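PDB 3O2U: NEDD8-conjugating enzyme UBC12, which accepts the ubiquitin-like protein NEDD8/Rub1 from its E1 enzyme as a thioester and catalyses its covalent attachment to other proteins, chiefly the cullin Cdc53. Local coordinates for residues Pro25-Ala30 against Ser54-Asp59; Val47-Ile52 against Pro64-Ile69; Leu102-His107 against Lys183-Val188. All blocks are in the same frame, centred on the assembly; numbering follows the deposited sequence.

Interaction 1 of 3, residues Pro25-Ala30 against Ser54-Asp59; sequences PNLSAA and SPDSAD
Ser54 OG is gripped twice: it accepts the backbone N-H of Asp56 (Asp56 N to Ser54 OG 2.8 Å, N-H...O angle 158°) and is hydrogen-bonded to a glycerol that probably came from the crystallisation liquor. The inward bond makes an ST turn and stiffens the type I beta turn Ser54-Ser57, whose own closing bond, from Ser57 N to Ser54 O, is weak at 3.4 Å. Leu27 comes at this turn with both methyls. Its CG stands anti to the carbonyl carbon (chi1 -67°); with CD1 extended (chi2 179°) and 3.7 Å from Pro55 O, CD2 branches off to 3.5 Å from Ser57 O. Across the contact Leu27 meets mainly carbonyl oxygens of the turn, and it also touches Lys35 of helix 29-39. Residues 25-30 lead from helix 3-21 into helix 29-39, the first helix of the UBC core, and Ser28 is the N-cap of that helix, its OG bonded to Arg31 N as well as to Glu90 OE1. The same Arg31 reaches across with NH1 to bind Ser57 O, and Asp56 OD1 forms a salt bridge with Lys35 one helical turn further on. At the other end of the contact the ring of Pro25 lies against the methyl of Ala58, Pro25 CB being 3.6 Å from Ala58 CB.

Interaction 2 of 3, residues Val47-Ile52 against Pro64-Ile69; sequences VTLNVI and PKLEVI
Strands 47-51 and 65-69 run antiparallel, their axes 4.7 Å apart at closest approach, as the first two strands of the meandering sheet of the ubiquitin-conjugating fold. Thr48 with Ile69 and Asn50 with Glu67 are the hydrogen-bonded pairs, each joined by two nearly straight backbone bonds; Leu49 with Val68 and Val51 with Leu66 are the non-hydrogen-bonded ones. On the face of Leu49, Val51, Leu66 and Val68 the branches rest loosely against one another. Leu49 has CG anti to the backbone N (chi1 -176°), which sets its CD1 into the dip between Leu66 CD1 (4.3 Å) and Val68 CG2. Val51 CG1 rests 4.2 Å from Leu66 CD2. Val47 CG1 butts against Val68 CG1 at 3.9 Å, and Ile135 of helix 131-143 packs on Val47, Leu49 and Val68. On the other face, Ile69 fits between two polar neighbours: its CB lies 3.5 Å from Thr48 OG1, and its CD1 reaches over to Asn50 OD1. An alanine at Ile69 lacks the branches beyond CB, and the loss of CD1 beside Thr48 OG1 and Asn50 OD1 would probably loosen the packing on this face. At the corner, Ile52 N binds Lys65 O (2.8 Å), and Ile52 CG1 and CD1 lean on Glu67 CB. A water donates to Ile69 O and is also hydrogen-bonded to Thr48 OG1. Asn50 and Glu67 run abreast, amide and carboxylate planes 49° apart, with Asn50 OD1 only 3.1 Å from Glu67 OE1. Both atoms are acceptors, so the pair is not a bond; Glu67 is held instead through OE2 by Asn83 ND2, and the crowding of oxygens may raise the proton affinity of its carboxylate.

Interaction 3 of 3, residues Leu102-His107 against Lys183-Val188; sequences LKKIFH and KYDNIV
Tyr184 and Phe106 meet in an offset edge-to-face stack, the edge of Phe106 turned to the face of Tyr184, with centroids 5.5 Å apart and planes at 83°. The tyrosine leans into the contact because its CG is anti to the carbonyl carbon, while Phe106 has CG anti to the backbone N (chi1 -165°). Phe106 CD1 thereby comes 3.6 Å from Tyr184 CZ, and Phe106 CB sits over the rim of the same tyrosine face. Lys104 O lies in the plane of the tyrosine ring, at its edge. Next to the rings, Asp185 and Lys104 exchange two bonds: Asp185 N donates to Lys104 O (3.1 Å) on a lone pair, and Lys104 N donates to Asp185 OD2 (3.0 Å) from above the carboxylate plane. A water lies within hydrogen-bonding distance of Lys104 O and Asp185 O, 2.9 Å from each. The aliphatic part of Lys103 passes Asp185 nearly perpendicularly, its CD 3.6 Å from Asp185 OD2, and runs antiparallel to Ile187; Lys103 NZ is hydrogen-bonded to Asn83 OD1. Ile187 CD1 meets Ile105 CG2 at 4.1 Å, these two side chains also being nearly perpendicular. The contact thus ties the C-terminal tail to the loop that runs into the HPN motif of E2 enzymes, which begins at His107. Phe106 is covered by helices 153-160 and 163-174, Tyr184 packs on Thr173 of the latter, and Ile187 bridges from Met174 at the end of that helix to Ile82 of strand 82-87.

In the fold
The contacts are spread along the elongated chain. Interactions 1 and 2 have centres about 17 Å apart and touch where Pro55 CA meets Pro64 CG at 3.8 Å; their segments alternate in sequence, so the connection from strand 47-51 to strand 65-70 passes through interaction 1. Interaction 3, formed between two loops, is about 18 Å from interaction 2, centre to centre, and about 34 Å from interaction 1, on the opposite side of the chain's centre. It is also the contact that approaches the catalytic region: the side chain of Ile105 is about 12 Å from that of Cys117, the predicted thioester cysteine, whereas interactions 1 and 2 lie away from it.

Interaction 1 of 3, residues Pro25-Ala30 against Ser54-Asp59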
loop_
_atom_site.group_PDB
_atom_site.type_symbol
_atom_site.label_atom_id
_atom_site.label_comp_id
_atom_site.label_asym_id
_atom_site.label_seq_id
_atom_site.Cartn_x
_atom_site.Cartn_y
_atom_site.Cartn_z
ATOM N N PRO A 25 22.365 -4.915 -16.032
ATOM C CA PRO A 25 22.903 -4.753 -14.676
ATOM C C PRO A 25 22.303 -5.796 -13.727
ATOM O O PRO A 25 21.170 -6.238 -13.940
ATOM C CB PRO A 25 22.425 -3.351 -14.279
ATOM C CG PRO A 25 22.231 -2.629 -15.582
ATOM C CD PRO A 25 21.732 -3.683 -16.536
ATOM N N ASN A 26 23.062 -6.194 -12.713
ATOM C CA ASN A 26 22.516 -6.985 -11.616
ATOM C C ASN A 26 21.528 -6.132 -10.843
ATOM O O ASN A 26 21.783 -4.951 -10.582
ATOM C CB ASN A 26 23.624 -7.430 -10.665
ATOM C CG ASN A 26 24.544 -8.457 -11.278
ATOM O OD1 ASN A 26 25.744 -8.469 -11.010
ATOM N ND2 ASN A 26 23.987 -9.326 -12.109
ATOM N N LEU A 27 20.403 -6.723 -10.469
ATOM C CA LEU A 27 19.417 -5.998 -9.685
ATOM C C LEU A 27 19.712 -6.176 -8.189
ATOM O O LEU A 27 20.217 -7.210 -7.778
ATOM C CB LEU A 27 18.010 -6.490 -10.029
ATOM C CG LEU A 27 17.488 -6.196 -11.440
ATOM C CD1 LEU A 27 16.091 -6.765 -11.607
ATOM C CD2 LEU A 27 17.483 -4.698 -11.733
ATOM N N SER A 28 19.383 -5.178 -7.378
ATOM C CA SER A 28 19.567 -5.285 -5.930
ATOM C C SER A 28 18.754 -6.447 -5.342
ATOM O O SER A 28 17.805 -6.926 -5.967
ATOM C CB SER A 28 19.154 -3.988 -5.256
ATOM O OG SER A 28 17.763 -3.795 -5.374
ATOM N N ALA A 29 19.130 -6.899 -4.144
ATOM C CA ALA A 29 18.390 -7.960 -3.455
ATOM C C ALA A 29 16.913 -7.599 -3.290
ATOM O O ALA A 29 16.039 -8.453 -3.466
ATOM C CB ALA A 29 19.013 -8.261 -2.098
ATOM N N ALA A 30 16.648 -6.341 -2.936
ATOM C CA ALA A 30 15.281 -5.862 -2.740
ATOM C C ALA A 30 14.450 -5.967 -4.022
ATOM O O ALA A 30 13.286 -6.381 -3.994
ATOM C CB ALA A 30 15.278 -4.421 -2.219
ATOM N N SER A 54 8.988 0.106 -12.183
ATOM C CA SER A 54 9.315 -1.323 -12.097
ATOM C C SER A 54 10.585 -1.618 -11.288
ATOM O O SER A 54 11.540 -0.846 -11.330
ATOM C CB SER A 54 9.498 -1.894 -13.507
ATOM O OG SER A 54 10.103 -3.181 -13.479
ATOM N N PRO A 55 10.607 -2.757 -10.563
ATOM C CA PRO A 55 11.853 -3.194 -9.915
ATOM C C PRO A 55 12.935 -3.545 -10.951
ATOM O O PRO A 55 14.087 -3.795 -10.598
ATOM C CB PRO A 55 11.426 -4.456 -9.148
ATOM C CG PRO A 55 10.150 -4.910 -9.828
ATOM C CD PRO A 55 9.471 -3.635 -10.234
ATOM N N ASP A 56 12.553 -3.579 -12.224
ATOM C CA ASP A 56 13.483 -3.900 -13.312
ATOM C C ASP A 56 14.485 -2.802 -13.663
ATOM O O ASP A 56 15.325 -3.001 -14.545
ATOM C CB ASP A 56 12.719 -4.240 -14.587
ATOM C CG ASP A 56 12.031 -5.569 -14.506
ATOM O OD1 ASP A 56 12.595 -6.482 -13.871
ATOM O OD2 ASP A 56 10.939 -5.708 -15.096
ATOM N N SER A 57 14.396 -1.640 -13.025
ATOM C CA SER A 57 15.379 -0.591 -13.316
ATOM C C SER A 57 16.647 -0.781 -12.480
ATOM O O SER A 57 16.598 -1.354 -11.390
ATOM C CB SER A 57 14.781 0.803 -13.099
ATOM O OG SER A 57 14.703 1.122 -11.721
ATOM N N ALA A 58 17.782 -0.328 -13.000
ATOM C CA ALA A 58 19.035 -0.398 -12.255
ATOM C C ALA A 58 19.261 0.939 -11.573
ATOM O O ALA A 58 20.248 1.134 -10.863
ATOM C CB ALA A 58 20.202 -0.731 -13.178
ATOM N N ASP A 59 18.327 1.857 -11.799
ATOM C CA ASP A 59 18.398 3.187 -11.218
ATOM C C ASP A 59 18.021 3.149 -9.741
ATOM O O ASP A 59 16.846 3.099 -9.386
ATOM C CB ASP A 59 17.490 4.155 -11.982
ATOM C CG ASP A 59 17.651 5.591 -11.522
ATOM O OD1 ASP A 59 18.435 5.839 -10.580
ATOM O OD2 ASP A 59 16.992 6.476 -12.105
#

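Interaction 2 of 3, residues Val47-Ile52 against Pro64-Ile69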
loop_
_atom_site.group_PDB
_atom_site.type_symbol
_atom_site.label_atom_id
_atom_site.label_comp_id
_atom_site.label_asym_id
_atom_site.label_seq_id
_atom_site.Cartn_x
_atom_site.Cartn_y
_atom_site.Cartn_z
ATOM N N VAL A 47 -9.275 -7.128 -7.121
ATOM C CA VAL A 47 -8.045 -6.357 -7.008
ATOM C C VAL A 47 -7.280 -6.300 -8.312
ATOM O O VAL A 47 -6.970 -7.331 -8.913
ATOM C CB VAL A 47 -7.097 -6.906 -5.935
ATOM C CG1 VAL A 47 -5.801 -6.049 -5.886
ATOM C CG2 VAL A 47 -7.781 -6.914 -4.566
ATOM N N THR A 48 -6.961 -5.090 -8.745
ATOM C CA THR A 48 -6.112 -4.933 -9.912
ATOM C C THR A 48 -4.846 -4.163 -9.519
ATOM O O THR A 48 -4.835 -3.430 -8.526
ATOM C CB THR A 48 -6.868 -4.243 -11.039
ATOM O OG1 THR A 48 -7.223 -2.918 -10.642
ATOM C CG2 THR A 48 -8.145 -5.012 -11.344
ATOM N N LEU A 49 -3.777 -4.346 -10.281
ATOM C CA LEU A 49 -2.478 -3.812 -9.899
ATOM C C LEU A 49 -1.790 -3.244 -11.131
ATOM O O LEU A 49 -1.802 -3.866 -12.188
ATOM C CB LEU A 49 -1.624 -4.908 -9.265
ATOM C CG LEU A 49 -0.265 -4.477 -8.717
ATOM C CD1 LEU A 49 0.262 -5.462 -7.714
ATOM C CD2 LEU A 49 0.743 -4.310 -9.853
ATOM N N ASN A 50 -1.207 -2.057 -10.983
ATOM C CA ASN A 50 -0.449 -1.407 -12.046
ATOM C C ASN A 50 0.961 -1.172 -11.555
ATOM O O ASN A 50 1.159 -0.610 -10.471
ATOM C CB ASN A 50 -1.075 -0.060 -12.411
ATOM C CG ASN A 50 -2.465 -0.210 -13.002
ATOM O OD1 ASN A 50 -3.415 0.457 -12.582
ATOM N ND2 ASN A 50 -2.596 -1.107 -13.967
ATOM N N VAL A 51 1.940 -1.606 -12.335
ATOM C CA VAL A 51 3.317 -1.300 -12.001
ATOM C C VAL A 51 3.553 0.113 -12.486
ATOM O O VAL A 51 3.440 0.372 -13.676
ATOM C CB VAL A 51 4.310 -2.224 -12.722
ATOM C CG1 VAL A 51 5.732 -1.835 -12.349
ATOM C CG2 VAL A 51 4.039 -3.691 -12.384
ATOM N N ILE A 52 3.880 1.025 -11.579
ATOM C CA ILE A 52 4.117 2.416 -11.965
ATOM C C ILE A 52 5.602 2.591 -12.283
ATOM O O ILE A 52 5.971 3.040 -13.381
ATOM C CB ILE A 52 3.707 3.416 -10.854
ATOM C CG1 ILE A 52 2.223 3.282 -10.508
ATOM C CG2 ILE A 52 3.992 4.857 -11.286
ATOM C CD1 ILE A 52 1.296 3.450 -11.701
ATOM N N PRO A 64 10.937 1.366 -6.808
ATOM C CA PRO A 64 9.800 0.695 -7.440
ATOM C C PRO A 64 8.511 1.201 -6.807
ATOM O O PRO A 64 8.479 1.515 -5.608
ATOM C CB PRO A 64 10.030 -0.783 -7.098
ATOM C CG PRO A 64 11.531 -0.887 -6.857
ATOM C CD PRO A 64 11.875 0.410 -6.187
ATOM N N LYS A 65 7.455 1.274 -7.598
ATOM C CA LYS A 65 6.186 1.788 -7.096
ATOM C C LYS A 65 5.032 1.097 -7.812
ATOM O O LYS A 65 5.067 0.909 -9.039
ATOM C CB LYS A 65 6.119 3.306 -7.276
ATOM C CG LYS A 65 4.851 3.945 -6.731
ATOM C CD LYS A 65 4.754 5.398 -7.187
ATOM C CE LYS A 65 5.897 6.219 -6.607
ATOM N NZ LYS A 65 5.422 6.891 -5.374
ATOM N N LEU A 66 4.041 0.667 -7.035
ATOM C CA LEU A 66 2.880 -0.037 -7.585
ATOM C C LEU A 66 1.631 0.729 -7.194
ATOM O O LEU A 66 1.598 1.368 -6.141
ATOM C CB LEU A 66 2.774 -1.456 -7.002
ATOM C CG LEU A 66 4.053 -2.293 -6.933
ATOM C CD1 LEU A 66 3.798 -3.607 -6.185
ATOM C CD2 LEU A 66 4.617 -2.563 -8.323
ATOM N N GLU A 67 0.611 0.653 -8.039
ATOM C CA GLU A 67 -0.713 1.140 -7.674
ATOM C C GLU A 67 -1.616 -0.069 -7.481
ATOM O O GLU A 67 -1.715 -0.919 -8.362
ATOM C CB GLU A 67 -1.308 2.023 -8.767
ATOM C CG GLU A 67 -2.699 2.557 -8.400
ATOM C CD GLU A 67 -3.393 3.240 -9.554
ATOM O OE1 GLU A 67 -3.096 2.898 -10.722
ATOM O OE2 GLU A 67 -4.249 4.112 -9.290
ATOM N N VAL A 68 -2.273 -0.147 -6.332
ATOM C CA VAL A 68 -3.168 -1.270 -6.060
ATOM C C VAL A 68 -4.581 -0.728 -5.965
ATOM O O VAL A 68 -4.831 0.171 -5.185
ATOM C CB VAL A 68 -2.819 -1.976 -4.732
ATOM C CG1 VAL A 68 -3.902 -2.994 -4.372
ATOM C CG2 VAL A 68 -1.476 -2.666 -4.842
ATOM N N ILE A 69 -5.495 -1.287 -6.755
ATOM C CA ILE A 69 -6.881 -0.815 -6.792
ATOM C C ILE A 69 -7.845 -1.870 -6.237
ATOM O O ILE A 69 -8.041 -2.926 -6.838
ATOM C CB ILE A 69 -7.310 -0.452 -8.217
ATOM C CG1 ILE A 69 -6.383 0.631 -8.788
ATOM C CG2 ILE A 69 -8.770 0.020 -8.219
ATOM C CD1 ILE A 69 -6.619 0.946 -10.256
HETATM O O HOH W 1 -9.939 -3.194 -9.102
#

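Interaction 3 of 3, residues Leu102-His107 against Lys183-Val188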
loop_
_atom_site.group_PDB
_atom_site.type_symbol
_atom_site.label_atom_id
_atom_site.label_comp_id
_atom_site.label_asym_id
_atom_site.label_seq_id
_atom_site.Cartn_x
_atom_site.Cartn_y
_atom_site.Cartn_z
ATOM N N LEU A 102 -4.941 6.776 -1.841
ATOM C CA LEU A 102 -4.953 7.893 -2.765
ATOM C C LEU A 102 -6.325 8.538 -2.870
ATOM O O LEU A 102 -6.526 9.426 -3.688
ATOM C CB LEU A 102 -4.510 7.434 -4.158
ATOM C CG LEU A 102 -3.165 6.717 -4.207
ATOM C CD1 LEU A 102 -2.809 6.406 -5.649
ATOM C CD2 LEU A 102 -2.088 7.578 -3.545
ATOM N N LYS A 103 -7.269 8.071 -2.053
ATOM C CA LYS A 103 -8.614 8.630 -2.036
ATOM C C LYS A 103 -9.009 9.032 -0.618
ATOM O O LYS A 103 -8.663 8.348 0.342
ATOM C CB LYS A 103 -9.625 7.605 -2.573
ATOM C CG LYS A 103 -9.489 7.303 -4.070
ATOM C CD LYS A 103 -9.760 8.546 -4.911
ATOM C CE LYS A 103 -9.932 8.215 -6.412
ATOM N NZ LYS A 103 -8.756 7.513 -7.000
ATOM N N LYS A 104 -9.735 10.139 -0.490
ATOM C CA LYS A 104 -10.352 10.486 0.779
ATOM C C LYS A 104 -11.543 9.564 0.977
ATOM O O LYS A 104 -12.569 9.678 0.277
ATOM C CB LYS A 104 -10.821 11.942 0.770
ATOM C CG LYS A 104 -9.729 12.941 0.404
ATOM C CD LYS A 104 -10.160 14.360 0.767
ATOM C CE LYS A 104 -9.254 15.404 0.119
ATOM N NZ LYS A 104 -9.996 16.685 -0.153
ATOM N N ILE A 105 -11.414 8.627 1.906
ATOM C CA ILE A 105 -12.513 7.695 2.145
ATOM C C ILE A 105 -12.894 7.609 3.626
ATOM O O ILE A 105 -12.075 7.856 4.513
ATOM C CB ILE A 105 -12.244 6.287 1.552
ATOM C CG1 ILE A 105 -11.165 5.562 2.335
ATOM C CG2 ILE A 105 -11.849 6.363 0.059
ATOM C CD1 ILE A 105 -11.344 4.065 2.281
ATOM N N PHE A 106 -14.148 7.256 3.875
ATOM C CA PHE A 106 -14.667 7.167 5.235
ATOM C C PHE A 106 -14.431 5.754 5.760
ATOM O O PHE A 106 -15.216 4.855 5.502
ATOM C CB PHE A 106 -16.161 7.465 5.223
ATOM C CG PHE A 106 -16.734 7.747 6.573
ATOM C CD1 PHE A 106 -16.333 8.868 7.289
ATOM C CD2 PHE A 106 -17.701 6.912 7.115
ATOM C CE1 PHE A 106 -16.872 9.142 8.527
ATOM C CE2 PHE A 106 -18.242 7.182 8.360
ATOM C CZ PHE A 106 -17.829 8.291 9.064
ATOM N N HIS A 107 -13.325 5.560 6.466
ATOM C CA HIS A 107 -12.969 4.238 6.965
ATOM C C HIS A 107 -12.193 4.394 8.271
ATOM O O HIS A 107 -11.303 5.237 8.372
ATOM C CB HIS A 107 -12.122 3.500 5.925
ATOM C CG HIS A 107 -11.824 2.082 6.294
ATOM N ND1 HIS A 107 -12.408 1.012 5.657
ATOM C CD2 HIS A 107 -11.020 1.562 7.249
ATOM C CE1 HIS A 107 -11.961 -0.114 6.190
ATOM N NE2 HIS A 107 -11.128 0.197 7.166
ATOM N N LYS A 183 -15.314 16.570 3.224
ATOM C CA LYS A 183 -15.823 16.047 1.973
ATOM C C LYS A 183 -14.990 14.849 1.514
ATOM O O LYS A 183 -13.761 14.890 1.523
ATOM C CB LYS A 183 -15.820 17.129 0.888
ATOM C CG LYS A 183 -16.587 16.714 -0.370
ATOM C CD LYS A 183 -15.927 17.204 -1.647
ATOM C CE LYS A 183 -15.930 16.101 -2.721
ATOM N NZ LYS A 183 -17.275 15.846 -3.302
ATOM N N TYR A 184 -15.670 13.786 1.110
ATOM C CA TYR A 184 -14.988 12.586 0.676
ATOM C C TYR A 184 -15.088 12.469 -0.837
ATOM O O TYR A 184 -15.978 13.068 -1.455
ATOM C CB TYR A 184 -15.580 11.370 1.401
ATOM C CG TYR A 184 -15.248 11.413 2.878
ATOM C CD1 TYR A 184 -14.122 10.764 3.369
ATOM C CD2 TYR A 184 -16.020 12.153 3.765
ATOM C CE1 TYR A 184 -13.783 10.827 4.717
ATOM C CE2 TYR A 184 -15.696 12.220 5.119
ATOM C CZ TYR A 184 -14.576 11.548 5.587
ATOM O OH TYR A 184 -14.219 11.603 6.919
ATOM N N ASP A 185 -14.190 11.686 -1.435
ATOM C CA ASP A 185 -14.177 11.536 -2.890
ATOM C C ASP A 185 -15.282 10.625 -3.415
ATOM O O ASP A 185 -15.677 9.670 -2.761
ATOM C CB ASP A 185 -12.833 10.984 -3.349
ATOM C CG ASP A 185 -11.709 11.985 -3.183
ATOM O OD1 ASP A 185 -11.978 13.207 -3.233
ATOM O OD2 ASP A 185 -10.559 11.545 -3.016
ATOM N N ASN A 186 -15.755 10.929 -4.616
ATOM C CA ASN A 186 -16.660 10.056 -5.344
ATOM C C ASN A 186 -15.872 8.901 -5.933
ATOM O O ASN A 186 -15.077 9.096 -6.855
ATOM C CB ASN A 186 -17.348 10.850 -6.454
ATOM C CG ASN A 186 -18.403 10.036 -7.188
ATOM O OD1 ASN A 186 -18.201 8.860 -7.491
ATOM N ND2 ASN A 186 -19.527 10.668 -7.491
ATOM N N ILE A 187 -16.068 7.696 -5.397
ATOM C CA ILE A 187 -15.321 6.543 -5.878
ATOM C C ILE A 187 -16.200 5.436 -6.493
ATOM O O ILE A 187 -15.706 4.343 -6.767
ATOM C CB ILE A 187 -14.429 5.915 -4.764
ATOM C CG1 ILE A 187 -15.288 5.356 -3.622
ATOM C CG2 ILE A 187 -13.426 6.920 -4.219
ATOM C CD1 ILE A 187 -14.473 4.626 -2.552
ATOM N N VAL A 188 -17.479 5.724 -6.731
ATOM C CA VAL A 188 -18.411 4.694 -7.203
ATOM C C VAL A 188 -18.439 4.438 -8.717
ATOM O O VAL A 188 -18.963 3.423 -9.151
ATOM C CB VAL A 188 -19.840 4.938 -6.692
ATOM C CG1 VAL A 188 -19.897 4.740 -5.195
ATOM C CG2 VAL A 188 -20.294 6.342 -7.044
HETATM O O HOH W 2 -14.933 8.195 -0.379
#